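Surface presentation of antigens protein spaK (Salmonella typhimurium, PDB 2FM8) chaperones effectors such as SipA, SopA, SopE and SopE2 in the bacterial cytoplasm, keeping them ready for type III secretion into host cells. Local coordinates at residues P41-S46 / N120-Y125; L14-C19 / K114-L119. One frame throughout, in Å; residues are numbered along the deposited sequence.

Both contacts use helix 112-132, in consecutive six-residue segments. Contact 1 (41-46 / 120-125) sits about 3 Å from the centre of the chain, measured centre to centre; there the helix lies on strand 43-48 and the chemistry is wholly apolar. Contact 2 (14-19 / 114-119), about 12 Å from that centre, joins the same helix to the C-terminal end of helix 6-17. It too is mostly buried, with V16 exposed, but two hydroxyls lie at its heart. The contacts touch each other: N120 ND2 probably hydrogen-bonds S17 OG at 3.0 Å, and I45 CD1 packs on L119 CD2 at 3.9 Å.

Contact 1: residues P41-S46 / N120-Y125; sequences PSICIS and NGFYNY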
loop_
_atom_site.group_PDB
_atom_site.type_symbol
_atom_site.label_atom_id
_atom_site.label_comp_id
_atom_site.label_asym_id
_atom_site.label_seq_id
_atom_site.Cartn_x
_atom_site.Cartn_y
_atom_site.Cartn_z
ATOM N N PRO A 41 18.485 -9.868 10.176
ATOM C CA PRO A 41 17.726 -9.392 11.314
ATOM C C PRO A 41 17.452 -10.533 12.305
ATOM O O PRO A 41 17.301 -11.684 11.896
ATOM C CB PRO A 41 16.419 -8.905 10.682
ATOM C CG PRO A 41 16.770 -8.629 9.248
ATOM C CD PRO A 41 17.774 -9.651 8.905
ATOM N N SER A 42 17.404 -10.199 13.582
ATOM C CA SER A 42 17.022 -11.144 14.605
ATOM C C SER A 42 15.577 -11.687 14.453
ATOM O O SER A 42 14.660 -10.989 14.037
ATOM C CB SER A 42 17.249 -10.535 15.990
ATOM O OG SER A 42 18.607 -10.115 16.113
ATOM N N ILE A 43 15.422 -12.973 14.777
ATOM C CA ILE A 43 14.130 -13.635 14.807
ATOM C C ILE A 43 13.560 -13.615 16.242
ATOM O O ILE A 43 14.240 -14.016 17.210
ATOM C CB ILE A 43 14.265 -15.055 14.286
ATOM C CG1 ILE A 43 14.776 -15.017 12.843
ATOM C CG2 ILE A 43 12.935 -15.839 14.455
ATOM C CD1 ILE A 43 15.065 -16.391 12.217
ATOM N N CYS A 44 12.328 -13.122 16.367
ATOM C CA CYS A 44 11.607 -13.081 17.626
ATOM C C CYS A 44 10.530 -14.145 17.629
ATOM O O CYS A 44 9.862 -14.388 16.624
ATOM C CB CYS A 44 10.977 -11.719 17.876
ATOM S SG CYS A 44 12.142 -10.337 17.851
ATOM N N ILE A 45 10.386 -14.786 18.784
ATOM C CA ILE A 45 9.355 -15.772 19.007
ATOM C C ILE A 45 8.543 -15.366 20.221
ATOM O O ILE A 45 9.101 -15.110 21.294
ATOM C CB ILE A 45 9.922 -17.165 19.229
ATOM C CG1 ILE A 45 10.879 -17.525 18.081
ATOM C CG2 ILE A 45 8.750 -18.170 19.347
ATOM C CD1 ILE A 45 11.978 -18.381 18.451
ATOM N N SER A 46 7.231 -15.303 20.059
ATOM C CA SER A 46 6.381 -14.975 21.190
ATOM C C SER A 46 5.011 -15.613 21.180
ATOM O O SER A 46 4.458 -15.893 20.126
ATOM C CB SER A 46 6.188 -13.477 21.290
ATOM O OG SER A 46 5.921 -13.216 22.651
ATOM N N ASN A 120 13.230 -22.946 10.680
ATOM C CA ASN A 120 14.166 -22.975 9.562
ATOM C C ASN A 120 13.511 -22.430 8.298
ATOM O O ASN A 120 14.157 -21.752 7.493
ATOM C CB ASN A 120 14.667 -24.395 9.349
ATOM C CG ASN A 120 15.700 -24.804 10.392
ATOM O OD1 ASN A 120 16.835 -24.313 10.379
ATOM N ND2 ASN A 120 15.312 -25.677 11.299
ATOM N N GLY A 121 12.220 -22.722 8.138
ATOM C CA GLY A 121 11.452 -22.177 7.039
ATOM C C GLY A 121 11.363 -20.656 7.133
ATOM O O GLY A 121 11.550 -19.948 6.144
ATOM N N PHE A 122 11.094 -20.159 8.328
ATOM C CA PHE A 122 11.096 -18.723 8.572
ATOM C C PHE A 122 12.451 -18.120 8.263
ATOM O O PHE A 122 12.526 -17.096 7.624
ATOM C CB PHE A 122 10.672 -18.356 9.992
ATOM C CG PHE A 122 10.401 -16.887 10.161
ATOM C CD1 PHE A 122 9.126 -16.378 9.991
ATOM C CD2 PHE A 122 11.430 -16.003 10.458
ATOM C CE1 PHE A 122 8.877 -15.006 10.106
ATOM C CE2 PHE A 122 11.186 -14.642 10.594
ATOM C CZ PHE A 122 9.906 -14.147 10.413
ATOM N N TYR A 123 13.518 -18.750 8.718
ATOM C CA TYR A 123 14.870 -18.307 8.341
ATOM C C TYR A 123 15.039 -18.134 6.822
ATOM O O TYR A 123 15.581 -17.120 6.354
ATOM C CB TYR A 123 15.916 -19.294 8.898
ATOM C CG TYR A 123 17.340 -18.891 8.647
ATOM C CD1 TYR A 123 18.027 -18.081 9.547
ATOM C CD2 TYR A 123 18.003 -19.295 7.495
ATOM C CE1 TYR A 123 19.336 -17.689 9.306
ATOM C CE2 TYR A 123 19.337 -18.900 7.245
ATOM C CZ TYR A 123 19.993 -18.101 8.160
ATOM O OH TYR A 123 21.305 -17.719 7.932
ATOM N N ASN A 124 14.642 -19.155 6.057
ATOM C CA ASN A 124 14.720 -19.102 4.621
ATOM C C ASN A 124 13.980 -17.859 4.064
ATOM O O ASN A 124 14.511 -17.099 3.237
ATOM C CB ASN A 124 14.048 -20.340 4.011
ATOM C CG ASN A 124 14.911 -21.563 4.013
ATOM O OD1 ASN A 124 16.113 -21.523 4.231
ATOM N ND2 ASN A 124 14.276 -22.694 3.745
ATOM N N TYR A 125 12.756 -17.647 4.523
ATOM C CA TYR A 125 11.998 -16.478 4.050
ATOM C C TYR A 125 12.582 -15.180 4.527
ATOM O O TYR A 125 12.548 -14.189 3.812
ATOM C CB TYR A 125 10.536 -16.537 4.458
ATOM C CG TYR A 125 9.762 -17.622 3.788
ATOM C CD1 TYR A 125 9.397 -17.546 2.442
ATOM C CD2 TYR A 125 9.346 -18.713 4.522
ATOM C CE1 TYR A 125 8.613 -18.585 1.864
ATOM C CE2 TYR A 125 8.611 -19.725 3.965
ATOM C CZ TYR A 125 8.263 -19.674 2.664
ATOM O OH TYR A 125 7.515 -20.756 2.220
#
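I43 meets helix 112-132 through a single methyl group, CD1, which reaches the two aromatic residues F122 and Y123. Its chain is fully extended: CG1 stands anti to the carbonyl carbon and the next bond is also anti (chi2 176°), which carries CD1 well out from strand 43-48. The methyl comes to 4.1 Å from F122 CD2. On its other flank it lies 4.3 Å from Y123 CD1, and it approaches the helix backbone just as closely at Y123 CA. CD1 therefore fills the notch between two successive residues of one helical turn.

Both rings present an edge to the methyl, which lies near the plane of each; neither offers it a face. F122 and Y123 share the same first torsion, CG anti to the backbone N, yet their side chains leave the helix in different directions because they are neighbours in sequence. F122 leaves the helix toward the strand, and its side chain slides past I43 in the opposite direction, so the two interleave instead of meeting head on.

Around this trio the core continues: I54 of the adjoining strand 51-57 touches both I43 and F122, L37 of strand 32-37 touches both I43 and Y123, and L126 covers I43 from the next turn of the helix. C44 points away from the helix and packs on an apolar side chain of another protein's chain. A long C-terminal helix lying across an antiparallel sheet in this way is the core of the alpha+beta fold of type III secretion chaperones.

Contact 2: residues L14-C19 / K114-L119; sequences LEVSGC and KFSTAL
Two helices pack here, the end of helix 6-17 against the N-terminal half of helix 112-132, and the first of them closes with a Schellman motif. G18 takes a positive phi (90°) while C19 N bonds back to L14 O at 2.9 Å and G18 N bonds to E15 O. Within this last turn, S17 faces S116 at the nearest approach of the two backbones, with 6.6 Å between their CA atoms. The hydroxyls meet tip to tip. S116 OG reaches across because it stands anti to its own backbone N (chi1 -169°).

A13 O lies within hydrogen-bonding distance of both hydroxyls, and N120 ND2 reaches S17 OG from one turn beyond S116 on helix 112-132, so the polar atoms at this buried spot are bound into a small network. V16 flanks it on the more open side, laying CG1 alongside S116, 3.9 Å from S116 CB. Toward the interior the character turns apolar. L14 starts out away from the facing helix, but its end comes back, leaving L14 CD2 at 4.3 Å from L119 CD1. A chain of another protein packs on both leucines. At the centre of the polar network, S17 OG and S116 OG are hydrogen-bonded at 2.7 Å.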
loop_
_atom_site.group_PDB
_atom_site.type_symbol
_atom_site.label_atom_id
_atom_site.label_comp_id
_atom_site.label_asym_id
_atom_site.label_seq_id
_atom_site.Cartn_x
_atom_site.Cartn_y
_atom_site.Cartn_z
ATOM N N LEU A 14 15.951 -26.066 18.210
ATOM C CA LEU A 14 17.314 -25.642 17.937
ATOM C C LEU A 14 18.257 -26.813 18.065
ATOM O O LEU A 14 19.232 -26.893 17.321
ATOM C CB LEU A 14 17.734 -24.499 18.858
ATOM C CG LEU A 14 16.978 -23.182 18.649
ATOM C CD1 LEU A 14 17.409 -22.209 19.741
ATOM C CD2 LEU A 14 17.197 -22.579 17.260
ATOM N N GLU A 15 17.938 -27.744 18.966
ATOM C CA GLU A 15 18.690 -28.981 19.086
ATOM C C GLU A 15 18.529 -29.828 17.840
ATOM O O GLU A 15 19.528 -30.270 17.286
ATOM C CB GLU A 15 18.246 -29.787 20.316
ATOM C CG GLU A 15 19.160 -30.986 20.616
ATOM C CD GLU A 15 18.775 -31.700 21.914
ATOM O OE1 GLU A 15 17.568 -31.648 22.296
ATOM O OE2 GLU A 15 19.672 -32.299 22.553
ATOM N N VAL A 16 17.283 -30.039 17.395
ATOM C CA VAL A 16 17.024 -30.733 16.112
ATOM C C VAL A 16 17.844 -30.088 14.951
ATOM O O VAL A 16 18.385 -30.775 14.096
ATOM C CB VAL A 16 15.506 -30.699 15.724
ATOM C CG1 VAL A 16 15.265 -31.202 14.268
ATOM C CG2 VAL A 16 14.668 -31.505 16.712
ATOM N N SER A 17 17.938 -28.767 14.957
ATOM C CA SER A 17 18.636 -28.022 13.898
ATOM C C SER A 17 20.151 -28.160 13.979
ATOM O O SER A 17 20.838 -27.814 13.026
ATOM C CB SER A 17 18.273 -26.534 13.967
ATOM O OG SER A 17 16.905 -26.360 13.694
ATOM N N GLY A 18 20.650 -28.640 15.123
ATOM C CA GLY A 18 22.078 -28.860 15.361
ATOM C C GLY A 18 22.753 -27.628 15.942
ATOM O O GLY A 18 23.941 -27.416 15.731
ATOM N N CYS A 19 22.002 -26.783 16.646
ATOM C CA CYS A 19 22.583 -25.579 17.256
ATOM C C CYS A 19 23.524 -25.913 18.407
ATOM O O CYS A 19 23.348 -26.916 19.109
ATOM C CB CYS A 19 21.511 -24.628 17.781
ATOM S SG CYS A 19 20.599 -23.795 16.422
ATOM N N LYS A 114 8.807 -30.590 14.382
ATOM C CA LYS A 114 7.810 -29.781 13.706
ATOM C C LYS A 114 8.100 -28.262 13.881
ATOM O O LYS A 114 8.044 -27.500 12.906
ATOM C CB LYS A 114 6.391 -30.141 14.180
ATOM C CG LYS A 114 5.715 -31.361 13.445
ATOM C CD LYS A 114 5.195 -30.990 12.053
ATOM C CE LYS A 114 4.546 -32.187 11.260
ATOM N NZ LYS A 114 3.784 -31.741 9.995
ATOM N N PHE A 115 8.433 -27.831 15.101
ATOM C CA PHE A 115 8.712 -26.421 15.295
ATOM C C PHE A 115 10.003 -25.996 14.580
ATOM O O PHE A 115 10.094 -24.879 14.105
ATOM C CB PHE A 115 8.724 -26.028 16.773
ATOM C CG PHE A 115 8.631 -24.542 16.995
ATOM C CD1 PHE A 115 7.560 -23.817 16.489
ATOM C CD2 PHE A 115 9.647 -23.856 17.675
ATOM C CE1 PHE A 115 7.471 -22.447 16.670
ATOM C CE2 PHE A 115 9.574 -22.485 17.873
ATOM C CZ PHE A 115 8.494 -21.769 17.359
ATOM N N SER A 116 10.981 -26.900 14.521
ATOM C CA SER A 116 12.217 -26.693 13.773
ATOM C C SER A 116 11.939 -26.445 12.304
ATOM O O SER A 116 12.567 -25.605 11.710
ATOM C CB SER A 116 13.166 -27.886 13.936
ATOM O OG SER A 116 14.469 -27.608 13.434
ATOM N N THR A 117 10.980 -27.164 11.734
ATOM C CA THR A 117 10.569 -26.931 10.349
ATOM C C THR A 117 10.066 -25.500 10.160
ATOM O O THR A 117 10.419 -24.830 9.178
ATOM C CB THR A 117 9.489 -27.944 9.919
ATOM O OG1 THR A 117 10.080 -29.261 9.878
ATOM C CG2 THR A 117 8.881 -27.594 8.557
ATOM N N ALA A 118 9.246 -25.039 11.105
ATOM C CA ALA A 118 8.754 -23.676 11.071
ATOM C C ALA A 118 9.884 -22.652 11.226
ATOM O O ALA A 118 9.901 -21.661 10.514
ATOM C CB ALA A 118 7.697 -23.454 12.172
ATOM N N LEU A 119 10.794 -22.862 12.182
ATOM C CA LEU A 119 11.865 -21.889 12.402
ATOM C C LEU A 119 12.857 -21.797 11.242
ATOM O O LEU A 119 13.311 -20.708 10.892
ATOM C CB LEU A 119 12.671 -22.191 13.680
ATOM C CG LEU A 119 12.071 -21.860 15.042
ATOM C CD1 LEU A 119 13.041 -22.337 16.181
ATOM C CD2 LEU A 119 11.789 -20.409 15.174
#